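Local structure of amidase (Bacillus anthracis, 5EWQ) at residues A[170-175]-A[254-259]; A[122-127]-A[166-171]. The protein probably hydrolyses carboxylic amides to carboxylates and ammonia, as a member of the amidase signature family. All coordinates share one frame; numbering follows the deposited sequence.

Contact 1 (A[170-175]-A[254-259]); sequences EWANYL and IPLAET
Leu256 reaches across to Ala172 and Tyr174 and divides its two methyl groups between them. The arrangement joins a tight turn of the amidase signature fold to the long loop between strands 239-242 and 263-267. Trp171, Ala172 and Asn173 have positive phi and psi, which makes the turn left-handed, and it is closed by the backbone hydrogen bond from Tyr174 N to Glu170 O, 3.3 Å. In the first shell, Leu256 CD2 lies 3.7 Å from Ala172 CB and also approaches the carbonyl oxygen of the same residue. The other branch, Leu256 CD1, is 3.6 Å from Tyr174 CB and 3.7 Å from Tyr174 CG, so it meets the root of the phenol ring and not its hydroxyl end. The side chains of Leu256 and Tyr174 cross at about a right angle. Leu256 CG is anti to its backbone N (chi1 166°), which carries CG toward the turn. A second, smaller apolar contact joins Trp171 to Ile254, whose side chains meet at a slant.

Further out, Asp261 holds the loop through both carboxylate oxygens, OD2 accepting from Leu256 N and OD1 from Ala257 N. Phe367 of helix 360-377 reaches residues of both segments: it touches Leu256, packs edge-to-face with Trp171 and meets the ring of Tyr174 with planes about 50° apart. Four of the five touching residues are buried, Ala172 being partly exposed. At the indole end, the benzo-ring atom Trp171 CZ3 lies 3.9 Å from the branch methyl Ile254 CG2.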
loop_
_atom_site.group_PDB
_atom_site.type_symbol
_atom_site.label_atom_id
_atom_site.label_comp_id
_atom_site.label_asym_id
_atom_site.label_seq_id
_atom_site.Cartn_x
_atom_site.Cartn_y
_atom_site.Cartn_z
ATOM N N GLU A 170 -4.022 12.654 -2.084
ATOM C CA GLU A 170 -4.065 13.514 -0.904
ATOM C C GLU A 170 -5.220 13.153 0.027
ATOM O O GLU A 170 -6.333 12.886 -0.427
ATOM C CB GLU A 170 -4.162 14.983 -1.324
ATOM C CG GLU A 170 -4.016 15.970 -0.178
ATOM C CD GLU A 170 -3.831 17.397 -0.656
ATOM O OE1 GLU A 170 -3.866 18.317 0.186
ATOM O OE2 GLU A 170 -3.646 17.597 -1.876
ATOM N N TRP A 171 -4.932 13.140 1.327
ATOM C CA TRP A 171 -5.892 12.744 2.359
ATOM C C TRP A 171 -6.462 11.351 2.111
ATOM O O TRP A 171 -7.641 11.105 2.371
ATOM C CB TRP A 171 -7.034 13.759 2.460
ATOM C CG TRP A 171 -6.635 15.062 3.082
ATOM C CD1 TRP A 171 -6.648 16.292 2.490
ATOM C CD2 TRP A 171 -6.157 15.264 4.417
ATOM N NE1 TRP A 171 -6.213 17.248 3.376
ATOM C CE2 TRP A 171 -5.907 16.642 4.567
ATOM C CE3 TRP A 171 -5.920 14.414 5.503
ATOM C CZ2 TRP A 171 -5.425 17.189 5.754
ATOM C CZ3 TRP A 171 -5.444 14.960 6.682
ATOM C CH2 TRP A 171 -5.202 16.334 6.798
ATOM N N ALA A 172 -5.613 10.451 1.622
ATOM C CA ALA A 172 -6.010 9.089 1.272
ATOM C C ALA A 172 -7.199 9.098 0.321
ATOM O O ALA A 172 -8.171 8.367 0.517
ATOM C CB ALA A 172 -6.330 8.285 2.524
ATOM N N ASN A 173 -7.104 9.942 -0.704
ATOM C CA ASN A 173 -8.176 10.151 -1.675
ATOM C C ASN A 173 -9.474 10.599 -1.011
ATOM O O ASN A 173 -10.501 9.926 -1.105
ATOM C CB ASN A 173 -8.419 8.885 -2.499
ATOM C CG ASN A 173 -9.306 9.137 -3.703
ATOM O OD1 ASN A 173 -9.333 10.242 -4.248
ATOM N ND2 ASN A 173 -10.042 8.114 -4.123
ATOM N N TYR A 174 -9.419 11.738 -0.330
ATOM C CA TYR A 174 -10.611 12.321 0.272
ATOM C C TYR A 174 -10.500 13.839 0.309
ATOM O O TYR A 174 -10.500 14.447 1.378
ATOM C CB TYR A 174 -10.837 11.768 1.680
ATOM C CG TYR A 174 -12.269 11.889 2.153
ATOM C CD1 TYR A 174 -13.247 11.024 1.680
ATOM C CD2 TYR A 174 -12.643 12.865 3.069
ATOM C CE1 TYR A 174 -14.559 11.127 2.104
ATOM C CE2 TYR A 174 -13.954 12.975 3.499
ATOM C CZ TYR A 174 -14.905 12.103 3.013
ATOM O OH TYR A 174 -16.210 12.205 3.434
ATOM N N LEU A 175 -10.403 14.443 -0.871
ATOM C CA LEU A 175 -10.288 15.889 -0.986
ATOM C C LEU A 175 -11.394 16.442 -1.882
ATOM O O LEU A 175 -12.138 17.335 -1.482
ATOM C CB LEU A 175 -8.911 16.272 -1.529
ATOM C CG LEU A 175 -8.531 17.749 -1.443
ATOM C CD1 LEU A 175 -8.713 18.254 -0.024
ATOM C CD2 LEU A 175 -7.097 17.960 -1.907
ATOM N N ILE A 254 -1.681 9.129 9.922
ATOM C CA ILE A 254 -2.725 10.125 9.705
ATOM C C ILE A 254 -3.985 9.451 9.173
ATOM O O ILE A 254 -3.994 8.926 8.059
ATOM C CB ILE A 254 -2.274 11.225 8.727
ATOM C CG1 ILE A 254 -1.071 11.979 9.297
ATOM C CG2 ILE A 254 -3.415 12.188 8.443
ATOM C CD1 ILE A 254 -0.588 13.107 8.415
ATOM N N PRO A 255 -5.056 9.465 9.978
ATOM C CA PRO A 255 -6.270 8.693 9.704
ATOM C C PRO A 255 -7.147 9.277 8.602
ATOM O O PRO A 255 -6.894 10.370 8.095
ATOM C CB PRO A 255 -7.007 8.732 11.043
ATOM C CG PRO A 255 -6.606 10.040 11.632
ATOM C CD PRO A 255 -5.173 10.252 11.219
ATOM N N LEU A 256 -8.176 8.519 8.240
ATOM C CA LEU A 256 -9.222 8.972 7.334
ATOM C C LEU A 256 -10.561 8.563 7.930
ATOM O O LEU A 256 -11.465 9.381 8.093
ATOM C CB LEU A 256 -9.035 8.376 5.937
ATOM C CG LEU A 256 -10.209 8.486 4.960
ATOM C CD1 LEU A 256 -10.629 9.932 4.782
ATOM C CD2 LEU A 256 -9.850 7.869 3.618
ATOM N N ALA A 257 -10.667 7.280 8.258
ATOM C CA ALA A 257 -11.815 6.741 8.975
ATOM C C ALA A 257 -11.377 5.506 9.750
ATOM O O ALA A 257 -11.250 4.421 9.181
ATOM C CB ALA A 257 -12.943 6.405 8.019
ATOM N N GLU A 258 -11.149 5.678 11.049
ATOM C CA GLU A 258 -10.587 4.625 11.895
ATOM C C GLU A 258 -11.443 3.360 11.923
ATOM O O GLU A 258 -10.988 2.303 12.362
ATOM C CB GLU A 258 -10.381 5.150 13.317
ATOM C CG GLU A 258 -9.377 6.287 13.406
ATOM C CD GLU A 258 -9.212 6.816 14.817
ATOM O OE1 GLU A 258 -8.413 7.757 15.009
ATOM O OE2 GLU A 258 -9.882 6.293 15.733
ATOM N N THR A 259 -12.682 3.474 11.456
ATOM C CA THR A 259 -13.552 2.318 11.295
ATOM C C THR A 259 -12.981 1.365 10.247
ATOM O O THR A 259 -13.032 0.145 10.406
ATOM C CB THR A 259 -14.978 2.738 10.881
ATOM O OG1 THR A 259 -15.537 3.598 11.881
ATOM C CG2 THR A 259 -15.872 1.519 10.711
#

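Contact 2 (A[122-127]-A[166-171]); sequences KDNVQT and ANMSEW
Lys122 and Ala166 pair at the ends of two parallel neighbours, strands 118-122 and 161-166, in the central mixed sheet of the amidase signature fold. Their CA atoms are 4.9 Å apart, and both side chains lie on the sheet face where Ser208 of helix 206-213 touches them. Beyond the bridge the backbones part: 122-125 folds into a type I beta turn, with Val125 N bonded to Lys122 O at 3.0 Å.

The van der Waals contacts gather round Met168, present as selenomethionine. Its CG sits between the backbone N and the carbonyl carbon (chi1 55°), and the bend at chi3 (-71°) turns the terminal methyl aside. Met168 CB approaches Lys122 CE at 3.6 Å, and the methyl Met168 CE is 3.7 Å from the same lysine carbon. The extended lysine chain crosses the Met168 side chain at about a right angle. The selenium faces the turn, with Met168 SE 3.7 Å from Asp123 CB and 3.9 Å from Asn124 CB.

The polar ends find their partners elsewhere. Lys122 NZ is hydrogen-bonded to Ser204, Ser205 and Thr223; this setting is consistent with Lys122 being the lysine of the Ser-cisSer-Lys triad known in this family. Asp123 OD1 forms a salt bridge with Lys186 and a hydrogen bond with Thr89, while OD2 takes the backbone N-H of Gly136. Within 166-171, Asn167 turns its amide oxygen back onto the next residue: OD1 receives a weak hydrogen bond from Met168 N, 2.8 Å long and bent to 141°.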
loop_
_atom_site.group_PDB
_atom_site.type_symbol
_atom_site.label_atom_id
_atom_site.label_comp_id
_atom_site.label_asym_id
_atom_site.label_seq_id
_atom_site.Cartn_x
_atom_site.Cartn_y
_atom_site.Cartn_z
ATOM N N LYS A 122 4.098 4.906 3.327
ATOM C CA LYS A 122 3.216 5.904 2.735
ATOM C C LYS A 122 3.417 7.258 3.417
ATOM O O LYS A 122 3.852 7.321 4.568
ATOM C CB LYS A 122 1.760 5.448 2.840
ATOM C CG LYS A 122 0.792 6.167 1.916
ATOM C CD LYS A 122 -0.586 5.525 1.978
ATOM C CE LYS A 122 -1.547 6.168 0.994
ATOM N NZ LYS A 122 -2.881 5.507 1.001
ATOM N N ASP A 123 3.101 8.337 2.705
ATOM C CA ASP A 123 3.365 9.692 3.185
ATOM C C ASP A 123 2.534 10.059 4.418
ATOM O O ASP A 123 2.756 11.100 5.038
ATOM C CB ASP A 123 3.111 10.703 2.061
ATOM C CG ASP A 123 3.593 12.102 2.409
ATOM O OD1 ASP A 123 4.815 12.350 2.328
ATOM O OD2 ASP A 123 2.749 12.954 2.757
ATOM N N ASN A 124 1.583 9.203 4.777
ATOM C CA ASN A 124 0.756 9.439 5.954
ATOM C C ASN A 124 1.216 8.625 7.161
ATOM O O ASN A 124 0.476 8.471 8.131
ATOM C CB ASN A 124 -0.711 9.133 5.643
ATOM C CG ASN A 124 -0.941 7.681 5.266
ATOM O OD1 ASN A 124 0.005 6.929 5.031
ATOM N ND2 ASN A 124 -2.206 7.282 5.193
ATOM N N VAL A 125 2.440 8.110 7.096
ATOM C CA VAL A 125 2.999 7.307 8.181
ATOM C C VAL A 125 4.104 8.069 8.910
ATOM O O VAL A 125 5.031 8.584 8.284
ATOM C CB VAL A 125 3.553 5.971 7.658
ATOM C CG1 VAL A 125 4.083 5.128 8.807
ATOM C CG2 VAL A 125 2.478 5.216 6.893
ATOM N N GLN A 126 4.005 8.130 10.235
ATOM C CA GLN A 126 4.901 8.957 11.040
ATOM C C GLN A 126 6.312 8.394 11.179
ATOM O O GLN A 126 6.502 7.198 11.399
ATOM C CB GLN A 126 4.311 9.174 12.435
ATOM C CG GLN A 126 3.080 10.064 12.464
ATOM C CD GLN A 126 2.510 10.223 13.860
ATOM O OE1 GLN A 126 1.424 10.769 14.041
ATOM N NE2 GLN A 126 3.245 9.745 14.857
ATOM N N THR A 127 7.297 9.277 11.040
ATOM C CA THR A 127 8.687 8.962 11.352
ATOM C C THR A 127 9.252 10.072 12.235
ATOM O O THR A 127 8.843 11.228 12.125
ATOM C CB THR A 127 9.551 8.807 10.086
ATOM O OG1 THR A 127 9.471 10.001 9.299
ATOM C CG2 THR A 127 9.080 7.620 9.258
ATOM N N ALA A 166 6.426 7.477 0.198
ATOM C CA ALA A 166 5.826 7.360 -1.125
ATOM C C ALA A 166 4.702 8.363 -1.348
ATOM O O ALA A 166 4.016 8.766 -0.409
ATOM C CB ALA A 166 5.312 5.952 -1.337
ATOM N N ASN A 167 4.517 8.755 -2.605
ATOM C CA ASN A 167 3.449 9.673 -2.973
ATOM C C ASN A 167 2.092 8.998 -2.829
ATOM O O ASN A 167 2.002 7.771 -2.788
ATOM C CB ASN A 167 3.650 10.187 -4.401
ATOM C CG ASN A 167 2.908 11.483 -4.666
ATOM O OD1 ASN A 167 2.345 12.084 -3.753
ATOM N ND2 ASN A 167 2.913 11.924 -5.917
HETATM N N MSE A 168 1.037 9.799 -2.750
HETATM C CA MSE A 168 -0.296 9.268 -2.502
HETATM C C MSE A 168 -1.386 10.241 -2.922
HETATM O O MSE A 168 -1.143 11.440 -3.058
HETATM C CB MSE A 168 -0.457 8.934 -1.019
HETATM C CG MSE A 168 -0.154 10.107 -0.100
HETATM SE SE MSE A 168 -0.472 9.731 1.786
HETATM C CE MSE A 168 -2.417 9.679 1.772
ATOM N N SER A 169 -2.588 9.717 -3.130
ATOM C CA SER A 169 -3.753 10.568 -3.296
ATOM C C SER A 169 -3.958 11.328 -1.994
ATOM O O SER A 169 -4.039 10.721 -0.926
ATOM C CB SER A 169 -4.991 9.748 -3.657
ATOM O OG SER A 169 -4.781 9.004 -4.843
ATOM N N GLU A 170 -4.022 12.654 -2.084
ATOM C CA GLU A 170 -4.065 13.514 -0.904
ATOM C C GLU A 170 -5.220 13.153 0.027
ATOM O O GLU A 170 -6.333 12.886 -0.427
ATOM C CB GLU A 170 -4.162 14.983 -1.324
ATOM C CG GLU A 170 -4.016 15.970 -0.178
ATOM C CD GLU A 170 -3.831 17.397 -0.656
ATOM O OE1 GLU A 170 -3.866 18.317 0.186
ATOM O OE2 GLU A 170 -3.646 17.597 -1.876
ATOM N N TRP A 171 -4.932 13.140 1.327
ATOM C CA TRP A 171 -5.892 12.744 2.359
ATOM C C TRP A 171 -6.462 11.351 2.111
ATOM O O TRP A 171 -7.641 11.105 2.371
ATOM C CB TRP A 171 -7.034 13.759 2.460
ATOM C CG TRP A 171 -6.635 15.062 3.082
ATOM C CD1 TRP A 171 -6.648 16.292 2.490
ATOM C CD2 TRP A 171 -6.157 15.264 4.417
ATOM N NE1 TRP A 171 -6.213 17.248 3.376
ATOM C CE2 TRP A 171 -5.907 16.642 4.567
ATOM C CE3 TRP A 171 -5.920 14.414 5.503
ATOM C CZ2 TRP A 171 -5.425 17.189 5.754
ATOM C CZ3 TRP A 171 -5.444 14.960 6.682
ATOM C CH2 TRP A 171 -5.202 16.334 6.798
#

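The chain passes directly from contact 2 into contact 1: Glu170 and Trp171 end the segment 166-171 and begin the left-handed turn of 170-175. The remaining segments also meet, since Ile254 N lies 2.9 Å from Asn124 O, a probable hydrogen bond that ties the beta turn of 122-127 to the loop 254-259. The two contact centres are about 10 Å apart. Contact 2 includes Lys122, the probable triad lysine, whereas the touching residues of contact 1 include none of the lysine's polar partners. Helix 360-377 reaches both contacts: Tyr374 touches Ile254 and hydrogen-bonds Gln126 OE1 through its hydroxyl.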